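Local atomic coordinates of bilirubin-inducible fluorescent protein UnaG (Anguilla japonica, PDB entry 4I3C), a protein that binds unconjugated bilirubin with high affinity inside its beta-barrel and fluoresces green once the pigment is bound. Residues 7-12 / 39-44; 119-124 / 132-137. The protein carries 1 engineered substitution. All blocks are in the same frame, centred on the assembly; numbering follows the deposited sequence.

Interaction 1 of 2, residues 7-12 / 39-44; sequences GTWKIA and PTLYIS
The indole of W9 and the phenol ring of Y42 are each approached at a slant. On W9 it is the methyl ends of L41 and I43 that come in: L41 CD1 sits 3.5 Å from W9 CB and 4.0 Å from W9 CG; the end of I43 also comes to the indole, though its exact placing is doubtful because the model brings the carbons closer than they can sit. Turning CG of W9 anti to its carbonyl carbon (chi1 -65°) lays the indole against these two side chains, and NE1 is hydrogen-bonded to F5 O. On Y42, ring atom CD1 meets the methyl CG2 of T8 at 4.0 Å; the ring also makes a cation-pi contact with K54, and OG1 of T8 binds E139.

The two backbones run antiparallel as neighbouring strands of the fatty-acid-binding-protein barrel, firmly paired at one end. G7 N bonds I43 O at 2.6 Å and nearly straight (169°), and I43 N returns to G7 O at 2.8 Å. Farther along, W9 N to L41 O is weak at 3.4 Å, and so is I11 N to P39 O. G7 has backbone angles that would jam a side chain against the preceding carbonyl. L41 and I43 also touch the bilirubin, so the apolar packing around W9 is consistent with an apolar inner wall beside the pigment, while T8 and Y42, both partly exposed, point to the other face.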
loop_
_atom_site.group_PDB
_atom_site.type_symbol
_atom_site.label_atom_id
_atom_site.label_comp_id
_atom_site.label_asym_id
_atom_site.label_seq_id
_atom_site.Cartn_x
_atom_site.Cartn_y
_atom_site.Cartn_z
ATOM N N GLY A 7 3.990 1.850 -13.393
ATOM C CA GLY A 7 5.353 2.319 -13.536
ATOM C C GLY A 7 6.308 1.894 -12.441
ATOM O O GLY A 7 6.068 0.939 -11.707
ATOM N N THR A 8 7.416 2.621 -12.353
ATOM C CA THR A 8 8.404 2.418 -11.301
ATOM C C THR A 8 8.237 3.511 -10.262
ATOM O O THR A 8 7.848 4.631 -10.586
ATOM C CB THR A 8 9.834 2.480 -11.838
ATOM O OG1 THR A 8 9.876 3.339 -12.984
ATOM C CG2 THR A 8 10.329 1.085 -12.214
ATOM N N TRP A 9 8.549 3.193 -9.013
ATOM C CA TRP A 9 8.334 4.136 -7.933
ATOM C C TRP A 9 9.333 3.947 -6.813
ATOM O O TRP A 9 10.077 2.970 -6.778
ATOM C CB TRP A 9 6.915 3.987 -7.405
ATOM C CG TRP A 9 5.884 4.367 -8.421
ATOM C CD1 TRP A 9 5.288 3.547 -9.327
ATOM C CD2 TRP A 9 5.347 5.672 -8.647
ATOM N NE1 TRP A 9 4.399 4.257 -10.098
ATOM C CE2 TRP A 9 4.416 5.565 -9.697
ATOM C CE3 TRP A 9 5.556 6.918 -8.058
ATOM C CZ2 TRP A 9 3.697 6.659 -10.169
ATOM C CZ3 TRP A 9 4.844 7.998 -8.529
ATOM C CH2 TRP A 9 3.926 7.863 -9.572
ATOM N N LYS A 10 9.328 4.897 -5.890
ATOM C CA LYS A 10 10.341 4.974 -4.858
ATOM C C LYS A 10 9.857 5.881 -3.746
ATOM O O LYS A 10 9.297 6.941 -4.007
ATOM C CB LYS A 10 11.629 5.549 -5.444
ATOM C CG LYS A 10 12.382 4.605 -6.363
ATOM C CD LYS A 10 13.630 5.263 -6.901
ATOM C CE LYS A 10 14.644 5.543 -5.800
ATOM N NZ LYS A 10 15.195 4.308 -5.174
ATOM N N ILE A 11 10.079 5.469 -2.505
ATOM C CA ILE A 11 9.669 6.276 -1.371
ATOM C C ILE A 11 10.265 7.669 -1.486
ATOM O O ILE A 11 11.311 7.861 -2.106
ATOM C CB ILE A 11 10.131 5.669 -0.045
ATOM C CG1 ILE A 11 9.286 6.205 1.113
ATOM C CG2 ILE A 11 11.595 5.980 0.193
ATOM C CD1 ILE A 11 7.812 5.855 1.015
ATOM N N ALA A 12 9.595 8.637 -0.874
ATOM C CA ALA A 12 10.077 10.008 -0.851
ATOM C C ALA A 12 9.822 10.624 0.515
ATOM O O ALA A 12 10.725 11.215 1.108
ATOM C CB ALA A 12 9.412 10.829 -1.950
ATOM N N PRO A 39 10.690 1.424 0.338
ATOM C CA PRO A 39 10.217 0.443 -0.637
ATOM C C PRO A 39 10.192 0.973 -2.055
ATOM O O PRO A 39 9.916 2.146 -2.296
ATOM C CB PRO A 39 8.792 0.153 -0.172
ATOM C CG PRO A 39 8.355 1.415 0.485
ATOM C CD PRO A 39 9.584 2.022 1.104
ATOM N N THR A 40 10.459 0.073 -2.988
ATOM C CA THR A 40 10.539 0.407 -4.393
ATOM C C THR A 40 9.486 -0.407 -5.121
ATOM O O THR A 40 9.641 -1.618 -5.306
ATOM C CB THR A 40 11.923 0.066 -4.942
ATOM O OG1 THR A 40 12.916 0.819 -4.239
ATOM C CG2 THR A 40 12.004 0.371 -6.428
ATOM N N LEU A 41 8.412 0.260 -5.528
ATOM C CA LEU A 41 7.293 -0.419 -6.162
ATOM C C LEU A 41 7.602 -0.695 -7.627
ATOM O O LEU A 41 8.499 -0.095 -8.213
ATOM C CB LEU A 41 6.029 0.438 -6.094
ATOM C CG LEU A 41 5.773 1.307 -4.861
ATOM C CD1 LEU A 41 4.724 2.350 -5.207
ATOM C CD2 LEU A 41 5.326 0.462 -3.683
ATOM N N TYR A 42 6.830 -1.598 -8.210
ATOM C CA TYR A 42 6.876 -1.863 -9.637
ATOM C C TYR A 42 5.452 -2.183 -10.019
ATOM O O TYR A 42 5.002 -3.322 -9.872
ATOM C CB TYR A 42 7.785 -3.047 -9.958
ATOM C CG TYR A 42 9.200 -2.911 -9.447
ATOM C CD1 TYR A 42 10.207 -2.419 -10.261
ATOM C CD2 TYR A 42 9.527 -3.278 -8.154
ATOM C CE1 TYR A 42 11.501 -2.299 -9.802
ATOM C CE2 TYR A 42 10.819 -3.162 -7.686
ATOM C CZ TYR A 42 11.802 -2.672 -8.512
ATOM O OH TYR A 42 13.093 -2.551 -8.049
ATOM N N ILE A 43 4.737 -1.170 -10.490
ATOM C CA ILE A 43 3.311 -1.307 -10.734
ATOM C C ILE A 43 2.998 -1.373 -12.227
ATOM O O ILE A 43 3.616 -0.686 -13.038
ATOM C CB ILE A 43 2.485 -0.180 -10.052
ATOM C CG1 ILE A 43 3.223 1.155 -10.046
ATOM C CG2 ILE A 43 2.217 -0.514 -8.607
ATOM C CD1 ILE A 43 2.660 2.111 -8.987
ATOM N N SER A 44 2.048 -2.238 -12.570
ATOM C CA SER A 44 1.571 -2.401 -13.936
ATOM C C SER A 44 0.217 -3.112 -13.875
ATOM O O SER A 44 -0.256 -3.460 -12.794
ATOM C CB SER A 44 2.575 -3.188 -14.787
ATOM O OG SER A 44 3.132 -4.286 -14.082
#

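Interaction 2 of 2, residues 119-124 / 132-137; sequences LVVTLT and RSYRRA. With BLR (3-[5-[(Z)-(4-ethenyl-3-methyl-5-oxidanylidene-pyrrol-2-ylidene)methyl]-2-[[5-[(Z)-(3-ethenyl-4-methyl-5-oxidanylidene-pyrrol-2-ylidene)methyl]-3-(3-hydroxy-3-oxopropyl)-4-methyl-1H-pyrrol-2-yl]methyl]-4-methyl-1H-pyrrol-3-yl]propanoic acid), chain C.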
loop_
_atom_site.group_PDB
_atom_site.type_symbol
_atom_site.label_atom_id
_atom_site.label_comp_id
_atom_site.label_asym_id
_atom_site.label_seq_id
_atom_site.Cartn_x
_atom_site.Cartn_y
_atom_site.Cartn_z
ATOM N N LEU A 119 3.208 9.477 -6.377
ATOM C CA LEU A 119 2.199 8.509 -5.970
ATOM C C LEU A 119 1.969 8.635 -4.472
ATOM O O LEU A 119 2.739 8.118 -3.661
ATOM C CB LEU A 119 2.630 7.087 -6.313
ATOM C CG LEU A 119 1.521 6.044 -6.175
ATOM C CD1 LEU A 119 1.587 5.106 -7.357
ATOM C CD2 LEU A 119 1.640 5.276 -4.861
ATOM N N VAL A 120 0.880 9.315 -4.126
ATOM C CA VAL A 120 0.607 9.729 -2.760
ATOM C C VAL A 120 -0.494 8.879 -2.162
ATOM O O VAL A 120 -1.662 8.977 -2.558
ATOM C CB VAL A 120 0.155 11.195 -2.718
ATOM C CG1 VAL A 120 -0.197 11.599 -1.296
ATOM C CG2 VAL A 120 1.244 12.087 -3.293
ATOM N N VAL A 121 -0.111 8.056 -1.192
ATOM C CA VAL A 121 -1.044 7.128 -0.578
ATOM C C VAL A 121 -1.370 7.569 0.849
ATOM O O VAL A 121 -0.473 7.711 1.685
ATOM C CB VAL A 121 -0.478 5.689 -0.580
ATOM C CG1 VAL A 121 0.849 5.624 0.182
ATOM C CG2 VAL A 121 -1.491 4.718 -0.008
ATOM N N THR A 122 -2.655 7.806 1.107
ATOM C CA THR A 122 -3.138 8.172 2.436
ATOM C C THR A 122 -3.780 6.940 3.076
ATOM O O THR A 122 -4.508 6.204 2.415
ATOM C CB THR A 122 -4.171 9.302 2.354
ATOM O OG1 THR A 122 -3.569 10.461 1.762
ATOM C CG2 THR A 122 -4.686 9.647 3.736
ATOM N N LEU A 123 -3.502 6.706 4.354
ATOM C CA LEU A 123 -3.766 5.397 4.947
ATOM C C LEU A 123 -4.584 5.563 6.221
ATOM O O LEU A 123 -4.193 6.298 7.110
ATOM C CB LEU A 123 -2.435 4.715 5.260
ATOM C CG LEU A 123 -1.480 4.435 4.091
ATOM C CD1 LEU A 123 -1.142 5.667 3.269
ATOM C CD2 LEU A 123 -0.194 3.842 4.618
ATOM N N THR A 124 -5.703 4.862 6.343
ATOM C CA THR A 124 -6.702 5.269 7.315
ATOM C C THR A 124 -7.164 4.087 8.145
ATOM O O THR A 124 -7.874 3.205 7.656
ATOM C CB THR A 124 -7.910 5.906 6.620
ATOM O OG1 THR A 124 -7.452 6.864 5.655
ATOM C CG2 THR A 124 -8.804 6.588 7.635
ATOM N N ARG A 132 2.165 8.534 3.007
ATOM C CA ARG A 132 3.447 8.410 2.337
ATOM C C ARG A 132 3.371 8.915 0.901
ATOM O O ARG A 132 2.293 9.005 0.307
ATOM C CB ARG A 132 3.959 6.972 2.359
ATOM C CG ARG A 132 3.006 5.954 2.960
ATOM C CD ARG A 132 3.605 4.568 2.839
ATOM N NE ARG A 132 4.935 4.503 3.443
ATOM C CZ ARG A 132 5.653 3.391 3.555
ATOM N NH1 ARG A 132 5.173 2.243 3.112
ATOM N NH2 ARG A 132 6.851 3.422 4.117
ATOM N N SER A 133 4.542 9.201 0.349
ATOM C CA SER A 133 4.664 9.890 -0.918
ATOM C C SER A 133 5.812 9.262 -1.684
ATOM O O SER A 133 6.931 9.185 -1.169
ATOM C CB SER A 133 4.963 11.367 -0.669
ATOM O OG SER A 133 6.227 11.528 -0.043
ATOM N N TYR A 134 5.534 8.811 -2.905
ATOM C CA TYR A 134 6.553 8.168 -3.725
ATOM C C TYR A 134 6.800 8.979 -4.979
ATOM O O TYR A 134 5.916 9.676 -5.469
ATOM C CB TYR A 134 6.115 6.769 -4.155
ATOM C CG TYR A 134 5.967 5.761 -3.040
ATOM C CD1 TYR A 134 6.708 4.589 -3.038
ATOM C CD2 TYR A 134 5.081 5.974 -1.997
ATOM C CE1 TYR A 134 6.568 3.662 -2.028
ATOM C CE2 TYR A 134 4.938 5.052 -0.984
ATOM C CZ TYR A 134 5.682 3.897 -1.003
ATOM O OH TYR A 134 5.543 2.973 0.010
ATOM N N ARG A 135 8.015 8.880 -5.498
ATOM C CA ARG A 135 8.333 9.458 -6.783
ATOM C C ARG A 135 8.817 8.331 -7.686
ATOM O O ARG A 135 9.371 7.341 -7.205
ATOM C CB ARG A 135 9.427 10.512 -6.631
ATOM C CG ARG A 135 10.792 10.030 -7.075
ATOM C CD ARG A 135 11.707 11.179 -7.429
ATOM N NE ARG A 135 12.526 11.597 -6.295
ATOM C CZ ARG A 135 13.831 11.363 -6.171
ATOM N NH1 ARG A 135 14.504 10.717 -7.114
ATOM N NH2 ARG A 135 14.472 11.791 -5.094
ATOM N N ARG A 136 8.606 8.478 -8.988
ATOM C CA ARG A 136 9.151 7.536 -9.954
ATOM C C ARG A 136 10.663 7.531 -9.892
ATOM O O ARG A 136 11.273 8.554 -9.612
ATOM C CB ARG A 136 8.726 7.922 -11.363
ATOM C CG ARG A 136 7.362 7.422 -11.744
ATOM C CD ARG A 136 6.923 7.998 -13.067
ATOM N NE ARG A 136 5.480 7.879 -13.237
ATOM C CZ ARG A 136 4.861 6.788 -13.671
ATOM N NH1 ARG A 136 5.547 5.705 -13.989
ATOM N NH2 ARG A 136 3.544 6.776 -13.789
ATOM N N ALA A 137 11.273 6.387 -10.176
ATOM C CA ALA A 137 12.727 6.299 -10.227
ATOM C C ALA A 137 13.317 7.349 -11.184
ATOM O O ALA A 137 14.119 7.025 -12.059
ATOM C CB ALA A 137 13.148 4.887 -10.638
HETATM C CHA BLR C . 4.234 -1.854 1.034
HETATM N NA BLR C . 2.392 -1.842 -0.680
HETATM C C1A BLR C . 3.185 -2.500 0.200
HETATM C C2A BLR C . 2.826 -3.838 0.199
HETATM C C3A BLR C . 1.802 -3.975 -0.715
HETATM C C4A BLR C . 1.546 -2.730 -1.257
HETATM C CMA BLR C . 1.087 -5.231 -1.087
HETATM C CAA BLR C . 3.454 -4.916 1.028
HETATM C CBA BLR C . 3.373 -4.543 2.471
HETATM C CGA BLR C . 3.435 -5.714 3.391
HETATM O O1A BLR C . 4.492 -6.395 3.494
HETATM O O2A BLR C . 2.426 -6.009 4.082
HETATM C CHB BLR C . 0.506 -2.432 -2.290
HETATM N NB BLR C . 1.443 -0.180 -2.965
HETATM C C1B BLR C . 0.582 -1.347 -3.123
HETATM C C2B BLR C . -0.153 -1.162 -4.249
HETATM C C3B BLR C . 0.079 -0.110 -4.844
HETATM C C4B BLR C . 1.130 0.774 -4.196
HETATM C CMB BLR C . -1.148 -2.153 -4.739
HETATM O OB BLR C . 1.587 1.863 -4.512
HETATM C CAB BLR C . -0.608 0.280 -6.104
HETATM C CBB BLR C . -1.811 0.914 -6.047
HETATM N NC BLR C . 6.908 -2.767 5.204
HETATM C C1C BLR C . 8.027 -3.694 5.857
HETATM C C2C BLR C . 7.239 -4.095 7.091
HETATM C C3C BLR C . 6.110 -3.615 7.158
HETATM C C4C BLR C . 5.780 -2.808 6.122
HETATM C CMC BLR C . 7.785 -5.001 8.120
HETATM O OC BLR C . 9.147 -3.996 5.481
HETATM C CAC BLR C . 5.184 -3.886 8.287
HETATM C CBC BLR C . 5.485 -3.388 9.514
HETATM C CHD BLR C . 4.597 -2.150 5.965
HETATM N ND BLR C . 4.759 -2.155 3.457
HETATM C C1D BLR C . 4.102 -1.867 4.592
HETATM C C2D BLR C . 2.796 -1.207 4.240
HETATM C C3D BLR C . 2.725 -1.132 2.912
HETATM C C4D BLR C . 3.938 -1.714 2.355
HETATM C CMD BLR C . 1.775 -0.719 5.199
HETATM C CAD BLR C . 1.600 -0.544 2.126
HETATM C CBD BLR C . 1.566 0.938 2.288
HETATM C CGD BLR C . 2.341 1.587 1.189
HETATM O O1D BLR C . 3.597 1.660 1.262
HETATM O O2D BLR C . 1.750 2.061 0.184
#
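R132 and V121 lie side by side and point the same way, R132 CG 3.5 Å from V121 CG1, on the inner face of the beta hairpin formed by strands 118-125 and 128-135 of the barrel. Beyond this apolar stem the arginine chain bends at chi3 (55°) and carries its guanidinium to a propionate of bilirubin, whose O1D lies at the group's edge, near its plane. NH1 of R132 gives O1D a hydrogen bond modelled as very short, 2.5 Å. Y134 also points to this face, and its OH donates to the same O1D at 2.7 Å, the oxygen lying at the edge of the ring; the two donors thus converge on one atom. The positive guanidinium would be expected to favour an ionised propionate. Putting a leucine in place of R132 would probably cost the propionate this charged partner and leave O1D with only Y134 of the two donors described.

The backbones keep the side chains in step: V121 N bonds R132 O at 3.0 Å, L119 N bonds Y134 O at 2.9 Å, and Y134 N bonds L119 O. On the opposite face S133 turns away from the pigment, its OG bound to D13 O. The other propionate oxygen, O2D, lies 3.7 Å from V121 CG1, and farther along the pigment a methyl of L119, CD2, stands 3.4 Å from the lactam oxygen OB.

In the fold
Interaction 1 comes first along the chain, pairing strands 7-15 and 40-45 across the two helices 17-23 and 28-35; interaction 2 follows as the hairpin of strands 118-125 and 128-135. All four strands belong to one antiparallel sheet, in the order 118-125, 128-135, 7-15, 40-45, so the last strand of the chain closes against the first. The centres of the contacts are 9 Å apart, and a probable backbone hydrogen bond from R135 N to K10 O (2.8 Å) joins them. Side chains of P39, I11 and L41 touch Y134, and W9 packs on L119. Together the two contacts form one continuous part of the barrel wall around bilirubin.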